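Esterase family protein (Staphylococcus aureus, PDB 7L0A) probably hydrolyses S-formylglutathione to formate and glutathione, as a serine esterase of the esterase D family. Local coordinates at residues Gly134-Ala139 with Pro203-Met208; Phe156-Leu161 with Gly176-Val181; Thr28-Glu33 with Thr62-Thr67. All blocks are in the same frame, centred on the assembly; numbering follows the deposited sequence.

Contact 1 of 3, residues Gly134-Ala139 with Pro203-Met208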
# COMPACT_ATOMS: atom_id res chain seq x y z
N GLY B 134 6.67 23.24 -2.56
CA GLY B 134 5.42 22.58 -2.17
C GLY B 134 5.17 22.65 -0.68
O GLY B 134 4.06 22.97 -0.23
N THR B 135 6.21 22.35 0.12
CA THR B 135 6.04 22.33 1.56
C THR B 135 5.57 23.67 2.08
O THR B 135 4.62 23.74 2.88
CB THR B 135 7.34 21.92 2.25
OG1 THR B 135 7.61 20.55 1.92
CG2 THR B 135 7.23 22.00 3.76
N ILE B 136 6.23 24.77 1.66
CA ILE B 136 5.85 26.09 2.16
C ILE B 136 4.49 26.50 1.61
O ILE B 136 3.70 27.14 2.33
CB ILE B 136 6.94 27.13 1.84
CG1 ILE B 136 6.75 28.40 2.69
CG2 ILE B 136 7.01 27.52 0.39
CD1 ILE B 136 7.01 28.20 4.16
N LYS B 137 4.15 26.09 0.38
CA LYS B 137 2.81 26.41 -0.12
C LYS B 137 1.73 25.71 0.71
O LYS B 137 0.71 26.32 1.06
CB LYS B 137 2.68 26.04 -1.60
CG LYS B 137 1.28 26.22 -2.13
CD LYS B 137 1.23 26.39 -3.64
CE LYS B 137 -0.22 26.74 -4.06
NZ LYS B 137 -0.32 27.28 -5.45
N PHE B 138 1.93 24.43 1.06
CA PHE B 138 0.95 23.73 1.89
C PHE B 138 0.94 24.27 3.31
O PHE B 138 -0.12 24.35 3.92
CB PHE B 138 1.21 22.21 1.86
CG PHE B 138 0.91 21.58 0.53
CD1 PHE B 138 -0.38 21.58 0.02
CD2 PHE B 138 1.92 21.01 -0.22
CE1 PHE B 138 -0.64 21.02 -1.22
CE2 PHE B 138 1.67 20.44 -1.46
CZ PHE B 138 0.39 20.47 -1.96
N ALA B 139 2.10 24.66 3.84
CA ALA B 139 2.12 25.27 5.17
C ALA B 139 1.28 26.54 5.24
O ALA B 139 0.67 26.81 6.28
CB ALA B 139 3.56 25.60 5.58
N PRO B 203 1.96 26.26 10.39
CA PRO B 203 2.67 25.19 11.10
C PRO B 203 3.98 25.70 11.69
O PRO B 203 4.58 26.65 11.21
CB PRO B 203 2.93 24.14 10.02
CG PRO B 203 1.93 24.46 8.91
CD PRO B 203 1.73 25.95 8.97
N LYS B 204 4.44 25.01 12.74
CA LYS B 204 5.81 25.26 13.19
C LYS B 204 6.77 24.96 12.04
O LYS B 204 6.65 23.93 11.36
CB LYS B 204 6.12 24.39 14.41
CG LYS B 204 7.26 24.91 15.29
CD LYS B 204 7.32 24.15 16.61
CE LYS B 204 8.63 24.45 17.34
NZ LYS B 204 8.75 23.70 18.61
N LEU B 205 7.71 25.87 11.80
CA LEU B 205 8.61 25.80 10.65
C LEU B 205 10.04 25.48 11.07
O LEU B 205 10.61 26.15 11.94
CB LEU B 205 8.59 27.13 9.90
CG LEU B 205 7.30 27.52 9.22
CD1 LEU B 205 7.42 28.96 8.72
CD2 LEU B 205 7.00 26.58 8.07
N LEU B 206 10.62 24.47 10.41
CA LEU B 206 12.05 24.19 10.46
C LEU B 206 12.55 24.30 9.03
O LEU B 206 12.16 23.50 8.17
CB LEU B 206 12.34 22.82 11.07
CG LEU B 206 13.80 22.41 10.95
CD1 LEU B 206 14.72 23.32 11.71
CD2 LEU B 206 13.94 20.96 11.42
N ILE B 207 13.35 25.33 8.76
CA ILE B 207 13.85 25.59 7.41
C ILE B 207 15.34 25.28 7.40
O ILE B 207 16.08 25.74 8.27
CB ILE B 207 13.58 27.05 6.99
CG1 ILE B 207 12.07 27.31 7.04
CG2 ILE B 207 14.19 27.35 5.65
CD1 ILE B 207 11.69 28.77 6.89
N MET B 208 15.78 24.48 6.43
CA MET B 208 17.17 24.03 6.39
C MET B 208 17.72 24.22 4.98
O MET B 208 17.02 24.01 3.98
CB MET B 208 17.31 22.56 6.83
CG MET B 208 16.41 22.17 7.97
SD MET B 208 16.69 20.44 8.55
CE MET B 208 18.22 20.68 9.40
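The carbonyl oxygen of A139 presses against the ring of P203. A139 O lies 3.0 Å from P203 CD, a short approach, and 3.7 Å from P203 CG. Proline has no N-H to offer this oxygen, so the contact is made by ring carbons. The methyl of A139 meets the same ring, CB 3.9 Å from P203 CD; a side chain this small allows the backbone to come close, and the CA atoms of the two residues are 6.0 Å apart. The helix involved, 130-141, begins directly after S129, the predicted nucleophile, at what has the form of the nucleophile elbow of an alpha/beta hydrolase. It packs on the central mixed sheet, here on strand 204-210, which runs parallel to its neighbours, with A149 of the intervening strand 148-152 touching A139 and L205 as well. L205 points at the helix and puts one branch into play: its CD2 is 4.2 Å from I136 CD1 and 4.4 Å from A139 CB. A139 directs its CB at the strand, whereas I136, three residues earlier, arrives only with the end of its chain. I136 CG1 extends opposite the backbone N (chi1 -164°), and the bend at chi2 of 69° brings CD1 to the leucine. Branched aliphatic residues suit this buried interface; F222 of helix 216-228 also packs on I136.

Contact 2 of 3, residues Phe156-Leu161 with Gly176-Val181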
# COMPACT_ATOMS: atom_id res chain seq x y z
N PHE B 156 11.88 29.51 -3.08
CA PHE B 156 10.98 30.50 -2.50
C PHE B 156 10.62 31.64 -3.44
O PHE B 156 9.72 32.45 -3.11
CB PHE B 156 11.58 31.13 -1.22
CG PHE B 156 11.71 30.18 -0.03
CD1 PHE B 156 10.59 29.63 0.57
CD2 PHE B 156 12.97 29.88 0.50
CE1 PHE B 156 10.72 28.77 1.67
CE2 PHE B 156 13.09 29.04 1.59
CZ PHE B 156 11.97 28.48 2.17
N GLU B 157 11.34 31.78 -4.55
CA GLU B 157 11.20 32.92 -5.42
C GLU B 157 10.94 32.49 -6.84
O GLU B 157 11.45 31.49 -7.33
CB GLU B 157 12.47 33.79 -5.45
CG GLU B 157 13.07 34.08 -4.11
CD GLU B 157 13.94 35.31 -4.15
OE1 GLU B 157 14.03 35.94 -5.22
OE2 GLU B 157 14.54 35.65 -3.10
N ALA B 158 10.20 33.35 -7.55
CA ALA B 158 9.85 33.04 -8.93
C ALA B 158 11.08 32.87 -9.82
O ALA B 158 11.10 32.01 -10.72
CB ALA B 158 8.97 34.17 -9.47
N GLN B 159 12.11 33.69 -9.62
CA GLN B 159 13.21 33.54 -10.56
C GLN B 159 13.95 32.22 -10.35
O GLN B 159 14.56 31.71 -11.30
CB GLN B 159 14.22 34.68 -10.47
CG GLN B 159 15.05 34.70 -11.76
CD GLN B 159 16.34 35.47 -11.64
OE1 GLN B 159 16.51 36.28 -10.73
NE2 GLN B 159 17.27 35.20 -12.56
N ASN B 160 13.87 31.64 -9.15
CA ASN B 160 14.49 30.33 -8.95
C ASN B 160 13.97 29.32 -9.97
O ASN B 160 14.66 28.32 -10.27
CB ASN B 160 14.20 29.76 -7.57
CG ASN B 160 14.78 30.56 -6.44
OD1 ASN B 160 14.30 30.44 -5.31
ND2 ASN B 160 15.84 31.31 -6.70
N LEU B 161 12.74 29.51 -10.46
CA LEU B 161 12.07 28.49 -11.25
C LEU B 161 12.79 28.25 -12.56
O LEU B 161 12.73 27.15 -13.12
CB LEU B 161 10.62 28.88 -11.53
CG LEU B 161 9.67 28.97 -10.34
CD1 LEU B 161 8.40 29.69 -10.75
CD2 LEU B 161 9.33 27.59 -9.83
N GLY B 176 6.29 30.43 -20.05
CA GLY B 176 5.12 31.13 -20.56
C GLY B 176 4.26 31.78 -19.50
O GLY B 176 3.49 32.71 -19.81
N ASN B 177 4.40 31.36 -18.26
CA ASN B 177 3.61 31.89 -17.16
C ASN B 177 4.46 32.57 -16.11
O ASN B 177 3.93 33.01 -15.08
CB ASN B 177 2.79 30.76 -16.52
CG ASN B 177 1.69 30.26 -17.44
OD1 ASN B 177 0.69 30.94 -17.63
ND2 ASN B 177 1.89 29.09 -18.03
N LEU B 178 5.77 32.71 -16.35
CA LEU B 178 6.65 33.37 -15.40
C LEU B 178 6.17 34.78 -15.08
O LEU B 178 6.27 35.23 -13.94
CB LEU B 178 8.09 33.41 -15.96
CG LEU B 178 9.15 33.91 -14.98
CD1 LEU B 178 9.29 32.94 -13.78
CD2 LEU B 178 10.48 34.13 -15.66
N SER B 179 5.67 35.49 -16.09
CA SER B 179 5.22 36.86 -15.85
C SER B 179 3.95 36.93 -15.01
O SER B 179 3.49 38.04 -14.71
CB SER B 179 5.02 37.58 -17.18
OG SER B 179 3.87 37.12 -17.84
N SER B 180 3.37 35.79 -14.64
CA SER B 180 2.15 35.72 -13.86
C SER B 180 2.34 35.15 -12.46
O SER B 180 1.35 34.88 -11.78
CB SER B 180 1.09 34.85 -14.57
OG SER B 180 0.77 35.34 -15.86
N VAL B 181 3.58 34.90 -12.04
CA VAL B 181 3.79 34.25 -10.75
C VAL B 181 3.75 35.25 -9.61
O VAL B 181 3.05 35.05 -8.60
CB VAL B 181 5.12 33.46 -10.74
CG1 VAL B 181 5.43 32.91 -9.34
CG2 VAL B 181 5.05 32.34 -11.75
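Aliphatic packing carries most of the contact, and A158 meets V181 methyl to methyl. A158 CB lies 3.8 Å from V181 CG1, the branch anti to the backbone N (chi1 173°). The other branch of the valine serves a second neighbour, CG2 standing 4.4 Å from L161 CD1. A158 and L161, three residues apart in a helix-like turn, thus both address one beta-branched side chain, for which a compact alanine and a longer leucine are complementary partners. L178 comes in with CD1, 3.7 Å from the carbonyl oxygen of A158. This is a methyl against a polar atom, and that oxygen already accepts the backbone N-H of L161, with N to O at 3.0 Å. Both segments belong to the long excursion between strands 148-152 and 204-210 of the alpha/beta hydrolase sheet. L161 is buried there and also touches M130, next to the predicted nucleophile S129, and the side chains of L161 and S129 are about 9 Å apart. No hydrogen bond crosses between the segments; the polar groups bond within their own turns or to residues beyond them. N160 OD1 receives two weak bonds, from F156 N at 3.4 Å and from E157 N at 3.3 Å, while its ND2 is bonded to D218 OD2. An asparagine suits this place because its amide offers an acceptor to the turn and a donor to the acid. In 176-181, S180 N bonds to N177 O, and V181 O is bonded to T184 OG1.

Contact 3 of 3, residues Thr28-Glu33 with Thr62-Thr67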
# COMPACT_ATOMS: atom_id res chain seq x y z
N THR B 28 5.14 5.55 -2.58
CA THR B 28 5.84 4.73 -1.59
C THR B 28 5.29 5.10 -0.21
O THR B 28 5.19 6.29 0.13
CB THR B 28 7.35 4.92 -1.62
OG1 THR B 28 7.83 4.64 -2.94
CG2 THR B 28 8.06 3.99 -0.60
N VAL B 29 4.96 4.10 0.59
CA VAL B 29 4.46 4.28 1.96
C VAL B 29 5.29 3.37 2.85
O VAL B 29 5.41 2.17 2.58
CB VAL B 29 2.97 3.95 2.06
CG1 VAL B 29 2.51 4.00 3.50
CG2 VAL B 29 2.13 4.93 1.19
N ILE B 30 5.87 3.93 3.91
CA ILE B 30 6.50 3.10 4.94
C ILE B 30 5.66 3.27 6.20
O ILE B 30 5.40 4.40 6.66
CB ILE B 30 7.98 3.44 5.16
CG1 ILE B 30 8.19 4.88 5.50
CG2 ILE B 30 8.82 2.95 3.95
CD1 ILE B 30 9.69 5.23 5.68
N LEU B 31 5.20 2.14 6.72
CA LEU B 31 4.18 2.11 7.76
C LEU B 31 4.73 1.37 8.95
O LEU B 31 4.91 0.14 8.87
CB LEU B 31 2.95 1.38 7.22
CG LEU B 31 1.64 1.50 7.97
CD1 LEU B 31 1.10 2.92 7.85
CD2 LEU B 31 0.64 0.51 7.43
N PRO B 32 5.01 2.03 10.08
CA PRO B 32 5.51 1.27 11.24
C PRO B 32 4.56 0.16 11.63
O PRO B 32 3.35 0.25 11.49
CB PRO B 32 5.61 2.31 12.35
CG PRO B 32 5.78 3.62 11.61
CD PRO B 32 5.01 3.48 10.32
N GLU B 33 5.13 -0.94 12.11
CA GLU B 33 4.29 -2.03 12.59
C GLU B 33 3.91 -1.71 14.02
O GLU B 33 4.72 -1.20 14.81
CB GLU B 33 5.03 -3.36 12.42
CG GLU B 33 5.20 -3.67 10.89
CD GLU B 33 5.74 -5.05 10.57
OE1 GLU B 33 5.36 -6.04 11.25
OE2 GLU B 33 6.56 -5.15 9.62
N THR B 62 13.32 7.79 -4.77
CA THR B 62 14.67 8.34 -4.65
C THR B 62 15.07 8.55 -3.20
O THR B 62 16.23 8.33 -2.84
CB THR B 62 14.76 9.65 -5.43
OG1 THR B 62 14.20 9.46 -6.74
CG2 THR B 62 16.19 10.09 -5.52
N TYR B 63 14.15 9.04 -2.36
CA TYR B 63 14.50 9.20 -0.95
C TYR B 63 14.86 7.86 -0.34
O TYR B 63 15.82 7.77 0.43
CB TYR B 63 13.36 9.85 -0.16
CG TYR B 63 13.58 11.32 0.16
CD1 TYR B 63 14.45 11.70 1.16
CD2 TYR B 63 12.93 12.30 -0.55
CE1 TYR B 63 14.67 13.06 1.45
CE2 TYR B 63 13.11 13.63 -0.26
CZ TYR B 63 14.01 14.00 0.73
OH TYR B 63 14.25 15.33 1.03
N MET B 64 14.12 6.79 -0.70
CA MET B 64 14.45 5.47 -0.19
C MET B 64 15.86 5.06 -0.58
O MET B 64 16.59 4.49 0.24
CB MET B 64 13.46 4.43 -0.71
CG MET B 64 12.05 4.64 -0.21
SD MET B 64 11.85 4.50 1.60
CE MET B 64 12.49 2.88 1.95
N ARG B 65 16.25 5.31 -1.83
CA ARG B 65 17.52 4.84 -2.36
C ARG B 65 18.69 5.70 -1.89
O ARG B 65 19.75 5.16 -1.54
CB ARG B 65 17.45 4.80 -3.88
CG ARG B 65 16.53 3.73 -4.42
CD ARG B 65 15.97 4.10 -5.77
NE ARG B 65 16.99 4.29 -6.76
CZ ARG B 65 16.74 4.74 -7.98
NH1 ARG B 65 15.49 5.09 -8.32
NH2 ARG B 65 17.73 4.92 -8.82
N TYR B 66 18.53 7.02 -1.88
CA TYR B 66 19.66 7.93 -1.68
C TYR B 66 19.78 8.45 -0.26
O TYR B 66 20.69 9.26 0.00
CB TYR B 66 19.55 9.10 -2.72
CG TYR B 66 20.02 8.61 -4.07
CD1 TYR B 66 19.21 7.82 -4.87
CD2 TYR B 66 21.32 8.80 -4.48
CE1 TYR B 66 19.68 7.25 -6.04
CE2 TYR B 66 21.80 8.26 -5.67
CZ TYR B 66 20.98 7.48 -6.44
OH TYR B 66 21.46 6.88 -7.60
N THR B 67 18.90 8.03 0.65
CA THR B 67 19.00 8.37 2.07
C THR B 67 18.70 7.11 2.86
O THR B 67 18.30 6.08 2.31
CB THR B 67 18.03 9.48 2.50
OG1 THR B 67 16.71 8.95 2.65
CG2 THR B 67 17.99 10.62 1.51
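M64 reaches from helix 62-66 to T28 and I30 while its neighbours Y63 and Y66 turn their rings elsewhere. The Y63 ring has T67 OG1 in its plane at the edge, meets Y244 edge-to-face, and through its hydroxyl is hydrogen-bonded to H128 ND1. Y66 has T62 O at its edge, again in plane. The T67 hydroxyl also gives its proton to Y63 O at 2.7 Å, from a position tilted 32° out of the carbonyl plane, and the same oxygen is hydrogen-bonded to I69 N; a threonine placed just where helical geometry ends can thus bond back to the last turn. Strand 24-32 runs antiparallel to its sheet neighbours, like the second strand of the canonical alpha/beta hydrolase sheet, and T28 and I30 point from one face of it toward the short helix. The M64 chain is bent at chi2 and chi3 (-63° and -56°), a shape that an unbranched, flexible thioether chain adopts readily. Its CG lies 4.1 Å from T28 CG2, and its SD lies 4.1 Å from I30 CG2, with CE at 4.2 Å from the same I30 methyl. The methionine and isoleucine chains run past one another in opposite directions. T28 divides its two branches: CG2 stands anti to the backbone N and takes the methionine, whereas OG1 is hydrogen-bonded to E60 O. Y11 of strand 9-17 packs against T28, I30 and M64 alike.

F156, at the start of segment 156-161, joins contacts 1 and 2: its CE1 packs 4.1 Å from I136 CG1 and its CZ 4.3 Å from I207 CG2. Contact 2 nests inside the chain loop closed by contact 1. Contact 3 closes earlier and touches neither, although contacts 1 and 3 reach the same sheet, centres about 21 Å apart. Contacts 2 and 3 lie on opposite sides of the chain's centre. Of the predicted triad, S129 is about 11 Å from I136 and H242 about 11 Å from L161, between side chains. A bound magnesium ion lies about 8 Å from the L161 side chain; those of I136 and M64 are each about 13 Å from one.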